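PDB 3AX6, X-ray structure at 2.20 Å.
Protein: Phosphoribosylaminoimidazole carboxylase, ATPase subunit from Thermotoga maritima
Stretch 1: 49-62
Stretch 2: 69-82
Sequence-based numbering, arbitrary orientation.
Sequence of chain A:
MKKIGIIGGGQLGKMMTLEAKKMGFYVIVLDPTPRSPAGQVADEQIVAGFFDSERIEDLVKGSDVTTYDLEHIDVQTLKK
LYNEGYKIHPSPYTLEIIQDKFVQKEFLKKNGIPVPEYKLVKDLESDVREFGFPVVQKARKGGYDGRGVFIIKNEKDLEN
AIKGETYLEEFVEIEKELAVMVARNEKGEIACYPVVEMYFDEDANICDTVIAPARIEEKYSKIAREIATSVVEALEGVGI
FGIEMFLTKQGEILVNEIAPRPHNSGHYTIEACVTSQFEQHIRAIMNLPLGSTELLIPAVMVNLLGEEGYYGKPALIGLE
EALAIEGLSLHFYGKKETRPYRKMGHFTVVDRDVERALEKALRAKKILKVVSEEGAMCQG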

ATOM      1  N   GLY A  49      13.804 -23.440  10.287  1.00 21.88           N
ATOM      2  CA  GLY A  49      14.452 -22.470  11.146  1.00 21.65           C
ATOM      3  C   GLY A  49      15.544 -21.660  10.475  1.00 22.32           C
ATOM      4  O   GLY A  49      16.093 -22.047   9.445  1.00 22.33           O
ATOM      5  N   PHE A  50      15.863 -20.529  11.090  1.00 22.47           N
ATOM      6  CA  PHE A  50      16.866 -19.608  10.584  1.00 22.46           C
ATOM      7  C   PHE A  50      18.291 -20.114  10.731  1.00 23.52           C
ATOM      8  O   PHE A  50      19.246 -19.397  10.440  1.00 23.16           O
ATOM      9  CB  PHE A  50      16.703 -18.260  11.287  1.00 22.42           C
ATOM     10  CG  PHE A  50      15.305 -17.706  11.202  1.00 22.22           C
ATOM     11  CD1 PHE A  50      14.630 -17.306  12.349  1.00 21.30           C
ATOM     12  CD2 PHE A  50      14.654 -17.608   9.974  1.00 20.78           C
ATOM     13  CE1 PHE A  50      13.328 -16.817  12.269  1.00 19.91           C
ATOM     14  CE2 PHE A  50      13.354 -17.120   9.884  1.00 17.85           C
ATOM     15  CZ  PHE A  50      12.691 -16.725  11.030  1.00 20.43           C
ATOM     16  N   PHE A  51      18.438 -21.350  11.187  1.00 25.23           N
ATOM     17  CA  PHE A  51      19.762 -21.935  11.343  1.00 25.49           C
ATOM     18  C   PHE A  51      19.796 -23.323  10.734  1.00 26.34           C
ATOM     19  O   PHE A  51      20.693 -24.115  11.014  1.00 27.34           O
ATOM     20  CB  PHE A  51      20.168 -21.952  12.819  1.00 24.13           C
ATOM     21  CG  PHE A  51      20.649 -20.622  13.310  1.00 23.40           C
ATOM     22  CD1 PHE A  51      21.948 -20.204  13.053  1.00 23.61           C
ATOM     23  CD2 PHE A  51      19.776 -19.741  13.942  1.00 24.16           C
ATOM     24  CE1 PHE A  51      22.374 -18.924  13.409  1.00 23.64           C
ATOM     25  CE2 PHE A  51      20.188 -18.456  14.304  1.00 23.54           C
ATOM     26  CZ  PHE A  51      21.492 -18.046  14.035  1.00 23.16           C
ATOM     27  N   ASP A  52      18.803 -23.604   9.892  1.00 27.10           N
ATOM     28  CA  ASP A  52      18.722 -24.881   9.201  1.00 27.47           C
ATOM     29  C   ASP A  52      19.532 -24.752   7.915  1.00 27.81           C
ATOM     30  O   ASP A  52      18.988 -24.552   6.829  1.00 25.34           O
ATOM     31  CB  ASP A  52      17.276 -25.237   8.864  1.00 27.40           C
ATOM     32  CG  ASP A  52      17.153 -26.600   8.209  1.00 27.78           C
ATOM     33  OD1 ASP A  52      17.989 -26.926   7.342  1.00 27.60           O
ATOM     34  OD2 ASP A  52      16.215 -27.346   8.551  1.00 28.40           O
ATOM     35  N   SER A  53      20.844 -24.860   8.072  1.00 29.39           N
ATOM     36  CA  SER A  53      21.797 -24.763   6.980  1.00 31.91           C
ATOM     37  C   SER A  53      21.266 -25.231   5.621  1.00 33.11           C
ATOM     38  O   SER A  53      21.054 -24.433   4.709  1.00 31.99           O
ATOM     39  CB  SER A  53      23.048 -25.558   7.355  1.00 32.09           C
ATOM     40  OG  SER A  53      24.003 -25.545   6.314  1.00 36.78           O
ATOM     41  N   GLU A  54      21.042 -26.530   5.492  1.00 35.66           N
ATOM     42  CA  GLU A  54      20.571 -27.087   4.235  1.00 38.71           C
ATOM     43  C   GLU A  54      19.259 -26.506   3.706  1.00 37.98           C
ATOM     44  O   GLU A  54      19.003 -26.557   2.505  1.00 38.50           O
ATOM     45  CB  GLU A  54      20.463 -28.607   4.363  1.00 41.47           C
ATOM     46  CG  GLU A  54      21.757 -29.240   4.849  1.00 47.73           C
ATOM     47  CD  GLU A  54      21.683 -30.752   4.937  1.00 52.21           C
ATOM     48  OE1 GLU A  54      20.735 -31.273   5.572  1.00 53.91           O
ATOM     49  OE2 GLU A  54      22.584 -31.417   4.377  1.00 53.59           O
ATOM     50  N   ARG A  55      18.433 -25.945   4.580  1.00 36.97           N
ATOM     51  CA  ARG A  55      17.163 -25.388   4.119  1.00 36.01           C
ATOM     52  C   ARG A  55      17.302 -23.975   3.543  1.00 33.78           C
ATOM     53  O   ARG A  55      16.675 -23.654   2.535  1.00 31.76           O
ATOM     54  CB  ARG A  55      16.134 -25.389   5.251  1.00 38.23           C
ATOM     55  CG  ARG A  55      14.773 -25.951   4.855  1.00 41.58           C
ATOM     56  CD  ARG A  55      14.795 -27.468   4.747  1.00 43.47           C
ATOM     57  NE  ARG A  55      15.653 -27.932   3.662  1.00 46.77           N
ATOM     58  CZ  ARG A  55      16.077 -29.185   3.530  1.00 49.08           C
ATOM     59  NH1 ARG A  55      15.726 -30.105   4.418  1.00 49.63           N
ATOM     60  NH2 ARG A  55      16.859 -29.520   2.511  1.00 48.85           N
ATOM     61  N   ILE A  56      18.115 -23.129   4.174  1.00 32.08           N
ATOM     62  CA  ILE A  56      18.297 -21.771   3.669  1.00 30.90           C
ATOM     63  C   ILE A  56      19.085 -21.896   2.366  1.00 30.08           C
ATOM     64  O   ILE A  56      19.024 -21.032   1.490  1.00 28.42           O
ATOM     65  CB  ILE A  56      19.068 -20.855   4.685  1.00 30.91           C
ATOM     66  CG1 ILE A  56      20.567 -21.121   4.627  1.00 31.87           C
ATOM     67  CG2 ILE A  56      18.572 -21.092   6.103  1.00 30.33           C
ATOM     68  CD1 ILE A  56      21.276 -20.309   3.571  1.00 32.61           C
ATOM     69  N   GLU A  57      19.815 -23.000   2.251  1.00 29.38           N
ATOM     70  CA  GLU A  57      20.615 -23.286   1.072  1.00 28.09           C
ATOM     71  C   GLU A  57      19.670 -23.542  -0.098  1.00 26.03           C
ATOM     72  O   GLU A  57      19.914 -23.076  -1.213  1.00 24.56           O
ATOM     73  CB  GLU A  57      21.500 -24.502   1.341  1.00 30.53           C
ATOM     74  CG  GLU A  57      22.619 -24.713   0.350  1.00 33.81           C
ATOM     75  CD  GLU A  57      23.862 -25.267   1.020  1.00 38.35           C
ATOM     76  OE1 GLU A  57      23.737 -26.254   1.784  1.00 39.91           O
ATOM     77  OE2 GLU A  57      24.963 -24.715   0.786  1.00 39.41           O
ATOM     78  N   ASP A  58      18.591 -24.276   0.158  1.00 23.64           N
ATOM     79  CA  ASP A  58      17.609 -24.540  -0.889  1.00 23.85           C
ATOM     80  C   ASP A  58      16.980 -23.219  -1.304  1.00 22.46           C
ATOM     81  O   ASP A  58      16.747 -22.983  -2.488  1.00 22.64           O
ATOM     82  CB  ASP A  58      16.490 -25.463  -0.399  1.00 25.41           C
ATOM     83  CG  ASP A  58      16.982 -26.844  -0.045  1.00 26.79           C
ATOM     84  OD1 ASP A  58      17.683 -27.466  -0.871  1.00 28.81           O
ATOM     85  OD2 ASP A  58      16.657 -27.309   1.064  1.00 29.85           O
ATOM     86  N   LEU A  59      16.705 -22.366  -0.318  1.00 21.07           N
ATOM     87  CA  LEU A  59      16.095 -21.066  -0.568  1.00 20.11           C
ATOM     88  C   LEU A  59      16.949 -20.178  -1.462  1.00 20.01           C
ATOM     89  O   LEU A  59      16.449 -19.606  -2.426  1.00 18.76           O
ATOM     90  CB  LEU A  59      15.837 -20.321   0.739  1.00 18.33           C
ATOM     91  CG  LEU A  59      15.267 -18.918   0.492  1.00 15.74           C
ATOM     92  CD1 LEU A  59      13.816 -19.055   0.106  1.00 15.74           C
ATOM     93  CD2 LEU A  59      15.395 -18.036   1.717  1.00 15.59           C
ATOM     94  N   VAL A  60      18.229 -20.052  -1.129  1.00 20.38           N
ATOM     95  CA  VAL A  60      19.139 -19.219  -1.908  1.00 21.47           C
ATOM     96  C   VAL A  60      19.353 -19.776  -3.313  1.00 21.02           C
ATOM     97  O   VAL A  60      19.303 -19.029  -4.289  1.00 20.27           O
ATOM     98  CB  VAL A  60      20.500 -19.065  -1.195  1.00 22.19           C
ATOM     99  CG1 VAL A  60      21.045 -20.427  -0.835  1.00 25.73           C
ATOM    100  CG2 VAL A  60      21.483 -18.324  -2.090  1.00 20.48           C
ATOM    101  N   LYS A  61      19.572 -21.084  -3.420  1.00 22.65           N
ATOM    102  CA  LYS A  61      19.780 -21.714  -4.727  1.00 24.31           C
ATOM    103  C   LYS A  61      18.519 -21.722  -5.589  1.00 23.91           C
ATOM    104  O   LYS A  61      18.601 -21.819  -6.816  1.00 24.56           O
ATOM    105  CB  LYS A  61      20.282 -23.148  -4.563  1.00 24.96           C
ATOM    106  CG  LYS A  61      21.718 -23.262  -4.084  1.00 27.24           C
ATOM    107  CD  LYS A  61      22.089 -24.720  -3.937  1.00 29.63           C
ATOM    108  CE  LYS A  61      23.500 -24.898  -3.419  1.00 32.12           C
ATOM    109  NZ  LYS A  61      23.785 -26.349  -3.209  1.00 35.95           N
ATOM    110  N   GLY A  62      17.358 -21.628  -4.949  1.00 21.69           N
ATOM    111  CA  GLY A  62      16.115 -21.616  -5.692  1.00 19.62           C
ATOM    112  C   GLY A  62      15.634 -20.209  -5.997  1.00 20.09           C
ATOM    113  O   GLY A  62      14.556 -20.022  -6.557  1.00 20.90           O
ATOM    114  N   ASP A  69      14.544 -10.508   6.769  1.00 17.12           N
ATOM    115  CA  ASP A  69      13.831  -9.520   7.575  1.00 18.62           C
ATOM    116  C   ASP A  69      14.270  -9.500   9.036  1.00 17.60           C
ATOM    117  O   ASP A  69      13.653  -8.832   9.862  1.00 17.48           O
ATOM    118  CB  ASP A  69      12.303  -9.730   7.484  1.00 19.66           C
ATOM    119  CG  ASP A  69      11.781 -10.764   8.468  1.00 20.94           C
ATOM    120  OD1 ASP A  69      10.567 -10.751   8.753  1.00 21.89           O
ATOM    121  OD2 ASP A  69      12.564 -11.597   8.958  1.00 25.48           O
ATOM    122  N   LEU A  70      15.334 -10.235   9.346  1.00 17.54           N
ATOM    123  CA  LEU A  70      15.873 -10.277  10.704  1.00 18.72           C
ATOM    124  C   LEU A  70      17.366 -10.589  10.647  1.00 19.78           C
ATOM    125  O   LEU A  70      17.867 -11.067   9.633  1.00 19.53           O
ATOM    126  CB  LEU A  70      15.151 -11.334  11.554  1.00 17.36           C
ATOM    127  CG  LEU A  70      15.553 -12.805  11.414  1.00 17.24           C
ATOM    128  CD1 LEU A  70      14.928 -13.609  12.546  1.00 15.09           C
ATOM    129  CD2 LEU A  70      15.124 -13.342  10.064  1.00 15.33           C
ATOM    130  N   GLU A  71      18.075 -10.332  11.738  1.00 22.74           N
ATOM    131  CA  GLU A  71      19.510 -10.572  11.770  1.00 26.11           C
ATOM    132  C   GLU A  71      19.923 -11.925  12.322  1.00 26.85           C
ATOM    133  O   GLU A  71      20.929 -12.489  11.899  1.00 26.94           O
ATOM    134  CB  GLU A  71      20.211  -9.465  12.563  1.00 29.81           C
ATOM    135  CG  GLU A  71      20.135  -8.087  11.911  1.00 35.04           C
ATOM    136  CD  GLU A  71      18.953  -7.266  12.391  1.00 38.71           C
ATOM    137  OE1 GLU A  71      17.818  -7.795  12.394  1.00 41.22           O
ATOM    138  OE2 GLU A  71      19.161  -6.088  12.760  1.00 38.94           O
ATOM    139  N   HIS A  72      19.151 -12.443  13.267  1.00 27.51           N
ATOM    140  CA  HIS A  72      19.458 -13.733  13.873  1.00 29.73           C
ATOM    141  C   HIS A  72      19.243 -14.849  12.870  1.00 27.75           C
ATOM    142  O   HIS A  72      18.248 -15.573  12.938  1.00 27.80           O
ATOM    143  CB  HIS A  72      18.569 -13.976  15.095  1.00 36.25           C
ATOM    144  CG  HIS A  72      18.621 -12.874  16.105  1.00 43.65           C
ATOM    145  ND1 HIS A  72      18.225 -11.584  15.820  1.00 47.79           N
ATOM    146  CD2 HIS A  72      19.028 -12.866  17.397  1.00 46.43           C
ATOM    147  CE1 HIS A  72      18.387 -10.829  16.892  1.00 49.26           C
ATOM    148  NE2 HIS A  72      18.872 -11.583  17.863  1.00 48.88           N
ATOM    149  N   ILE A  73      20.175 -14.989  11.936  1.00 25.48           N
ATOM    150  CA  ILE A  73      20.075 -16.030  10.921  1.00 22.91           C
ATOM    151  C   ILE A  73      21.441 -16.657  10.708  1.00 22.87           C
ATOM    152  O   ILE A  73      22.458 -16.108  11.129  1.00 21.21           O
ATOM    153  CB  ILE A  73      19.572 -15.460   9.579  1.00 20.14           C
ATOM    154  CG1 ILE A  73      20.564 -14.428   9.036  1.00 20.67           C
ATOM    155  CG2 ILE A  73      18.222 -14.827   9.770  1.00 18.89           C
ATOM    156  CD1 ILE A  73      20.093 -13.743   7.766  1.00 20.04           C
ATOM    157  N   ASP A  74      21.459 -17.812  10.059  1.00 22.66           N
ATOM    158  CA  ASP A  74      22.710 -18.503   9.789  1.00 24.26           C
ATOM    159  C   ASP A  74      23.520 -17.656   8.815  1.00 25.55           C
ATOM    160  O   ASP A  74      23.510 -17.892   7.604  1.00 25.53           O
ATOM    161  CB  ASP A  74      22.421 -19.871   9.178  1.00 24.81           C
ATOM    162  CG  ASP A  74      23.655 -20.722   9.061  1.00 25.42           C
ATOM    163  OD1 ASP A  74      24.765 -20.209   9.319  1.00 27.81           O
ATOM    164  OD2 ASP A  74      23.513 -21.905   8.700  1.00 27.04           O
ATOM    165  N   VAL A  75      24.224 -16.665   9.347  1.00 26.03           N
ATOM    166  CA  VAL A  75      25.015 -15.776   8.516  1.00 27.67           C
ATOM    167  C   VAL A  75      26.195 -16.476   7.845  1.00 28.42           C
ATOM    168  O   VAL A  75      26.551 -16.152   6.713  1.00 27.62           O
ATOM    169  CB  VAL A  75      25.522 -14.557   9.343  1.00 28.27           C
ATOM    170  CG1 VAL A  75      26.271 -15.033  10.574  1.00 29.86           C
ATOM    171  CG2 VAL A  75      26.424 -13.675   8.485  1.00 30.07           C
ATOM    172  N   GLN A  76      26.794 -17.444   8.534  1.00 30.24           N
ATOM    173  CA  GLN A  76      27.946 -18.153   7.983  1.00 30.31           C
ATOM    174  C   GLN A  76      27.619 -18.989   6.747  1.00 28.98           C
ATOM    175  O   GLN A  76      28.412 -19.035   5.803  1.00 27.52           O
ATOM    176  CB  GLN A  76      28.605 -19.026   9.056  1.00 32.93           C
ATOM    177  CG  GLN A  76      29.290 -18.232  10.178  1.00 37.32           C
ATOM    178  CD  GLN A  76      30.391 -17.297   9.680  1.00 39.21           C
ATOM    179  OE1 GLN A  76      31.364 -17.728   9.054  1.00 39.78           O
ATOM    180  NE2 GLN A  76      30.241 -16.008   9.966  1.00 40.27           N
ATOM    181  N   THR A  77      26.465 -19.649   6.735  1.00 27.30           N
ATOM    182  CA  THR A  77      26.106 -20.440   5.566  1.00 26.06           C
ATOM    183  C   THR A  77      25.834 -19.478   4.410  1.00 25.32           C
ATOM    184  O   THR A  77      26.123 -19.786   3.253  1.00 26.42           O
ATOM    185  CB  THR A  77      24.855 -21.324   5.813  1.00 26.04           C
ATOM    186  OG1 THR A  77      24.579 -22.099   4.639  1.00 26.80           O
ATOM    187  CG2 THR A  77      23.645 -20.475   6.103  1.00 28.59           C
ATOM    188  N   LEU A  78      25.292 -18.304   4.725  1.00 22.59           N
ATOM    189  CA  LEU A  78      25.006 -17.325   3.686  1.00 20.95           C
ATOM    190  C   LEU A  78      26.297 -16.808   3.081  1.00 21.72           C
ATOM    191  O   LEU A  78      26.375 -16.578   1.876  1.00 22.01           O
ATOM    192  CB  LEU A  78      24.186 -16.163   4.244  1.00 15.88           C
ATOM    193  CG  LEU A  78      22.714 -16.504   4.484  1.00 17.17           C
ATOM    194  CD1 LEU A  78      22.025 -15.366   5.222  1.00 15.96           C
ATOM    195  CD2 LEU A  78      22.031 -16.786   3.144  1.00 12.80           C
ATOM    196  N   LYS A  79      27.311 -16.626   3.922  1.00 23.56           N
ATOM    197  CA  LYS A  79      28.606 -16.151   3.456  1.00 24.42           C
ATOM    198  C   LYS A  79      29.160 -17.178   2.478  1.00 23.78           C
ATOM    199  O   LYS A  79      29.755 -16.836   1.460  1.00 24.66           O
ATOM    200  CB  LYS A  79      29.573 -15.982   4.629  1.00 25.32           C
ATOM    201  CG  LYS A  79      30.922 -15.409   4.215  1.00 29.19           C
ATOM    202  CD  LYS A  79      31.937 -15.389   5.366  1.00 32.98           C
ATOM    203  CE  LYS A  79      31.571 -14.390   6.459  1.00 32.97           C
ATOM    204  NZ  LYS A  79      30.332 -14.770   7.195  1.00 34.91           N
ATOM    205  N   LYS A  80      28.959 -18.448   2.799  1.00 23.86           N
ATOM    206  CA  LYS A  80      29.422 -19.529   1.944  1.00 25.39           C
ATOM    207  C   LYS A  80      28.790 -19.384   0.557  1.00 23.17           C
ATOM    208  O   LYS A  80      29.487 -19.307  -0.457  1.00 21.24           O
ATOM    209  CB  LYS A  80      29.044 -20.874   2.580  1.00 29.37           C
ATOM    210  CG  LYS A  80      29.310 -22.100   1.717  1.00 34.60           C
ATOM    211  CD  LYS A  80      29.163 -23.387   2.528  1.00 38.45           C
ATOM    212  CE  LYS A  80      29.391 -24.633   1.673  1.00 40.63           C
ATOM    213  NZ  LYS A  80      28.327 -24.820   0.644  1.00 43.41           N
ATOM    214  N   LEU A  81      27.463 -19.328   0.533  1.00 21.37           N
ATOM    215  CA  LEU A  81      26.709 -19.193  -0.706  1.00 20.19           C
ATOM    216  C   LEU A  81      27.054 -17.907  -1.438  1.00 21.03           C
ATOM    217  O   LEU A  81      27.126 -17.880  -2.669  1.00 20.47           O
ATOM    218  CB  LEU A  81      25.219 -19.228  -0.401  1.00 17.97           C
ATOM    219  CG  LEU A  81      24.783 -20.564   0.195  1.00 18.98           C
ATOM    220  CD1 LEU A  81      23.532 -20.358   1.024  1.00 18.61           C
ATOM    221  CD2 LEU A  81      24.574 -21.592  -0.926  1.00 17.42           C
ATOM    222  N   TYR A  82      27.272 -16.840  -0.680  1.00 19.59           N
ATOM    223  CA  TYR A  82      27.614 -15.565  -1.277  1.00 19.53           C
ATOM    224  C   TYR A  82      28.962 -15.654  -1.986  1.00 20.32           C
ATOM    225  O   TYR A  82      29.172 -15.009  -3.011  1.00 21.69           O
ATOM    226  CB  TYR A  82      27.644 -14.479  -0.202  1.00 18.64           C
ATOM    227  CG  TYR A  82      28.173 -13.147  -0.675  1.00 19.95           C
ATOM    228  CD1 TYR A  82      29.541 -12.859  -0.632  1.00 21.23           C
ATOM    229  CD2 TYR A  82      27.305 -12.156  -1.131  1.00 20.78           C
ATOM    230  CE1 TYR A  82      30.031 -11.613  -1.018  1.00 18.57           C
ATOM    231  CE2 TYR A  82      27.786 -10.906  -1.521  1.00 21.66           C
ATOM    232  CZ  TYR A  82      29.150 -10.640  -1.456  1.00 20.79           C
ATOM    233  OH  TYR A  82      29.619  -9.390  -1.799  1.00 24.14           O
TER
HETATM  234  O   HOH W   1      23.600 -23.621  11.369  1.00 34.59           O

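The loops leading into two helices are joined by a single direct backbone hydrogen bond, Asp74 N to Phe50 O (2.7 Å), made by a residue that also caps its own helix: Asp74 OD1 accepts from Thr77 N (3.1 Å). A water adds a second link, donating to Phe51 O (3.0 Å) and to Asp74 OD2 (3.2 Å), so the short carboxylate serves both helix and interface. Asp52 caps the other helix in like manner, its OD1 accepting from Arg55 N (3.0 Å). Two aromatic rings extend the contact. Phe50, chi1 m, points toward the partner and takes Leu70 CD1 over one face, 3.6 Å from Phe50 CE1, a CH-pi contact; Phe51 starts out sideways, but its ring reaches across to cover Asp74 N, 3.6 Å from Phe51 CE1. From here the helices run on at 39°, their axes 9.8 Å apart at closest approach. Between them Leu81 is the knob, set among Ile56, Glu57, Val60 and Lys61; its CD1 lies 3.4 Å from Ile56 CD1 and a tight 3.1 Å from Val60 CG1. Branched aliphatic side chains suit this buried seam, where Ile56 CD1 also meets Thr77 CG2 (3.5 Å) and Leu78 CD2 (3.6 Å). At the more exposed margin, Lys80 NZ and Glu57 OE2 form a weakly hydrogen-bonded salt bridge (3.4 Å).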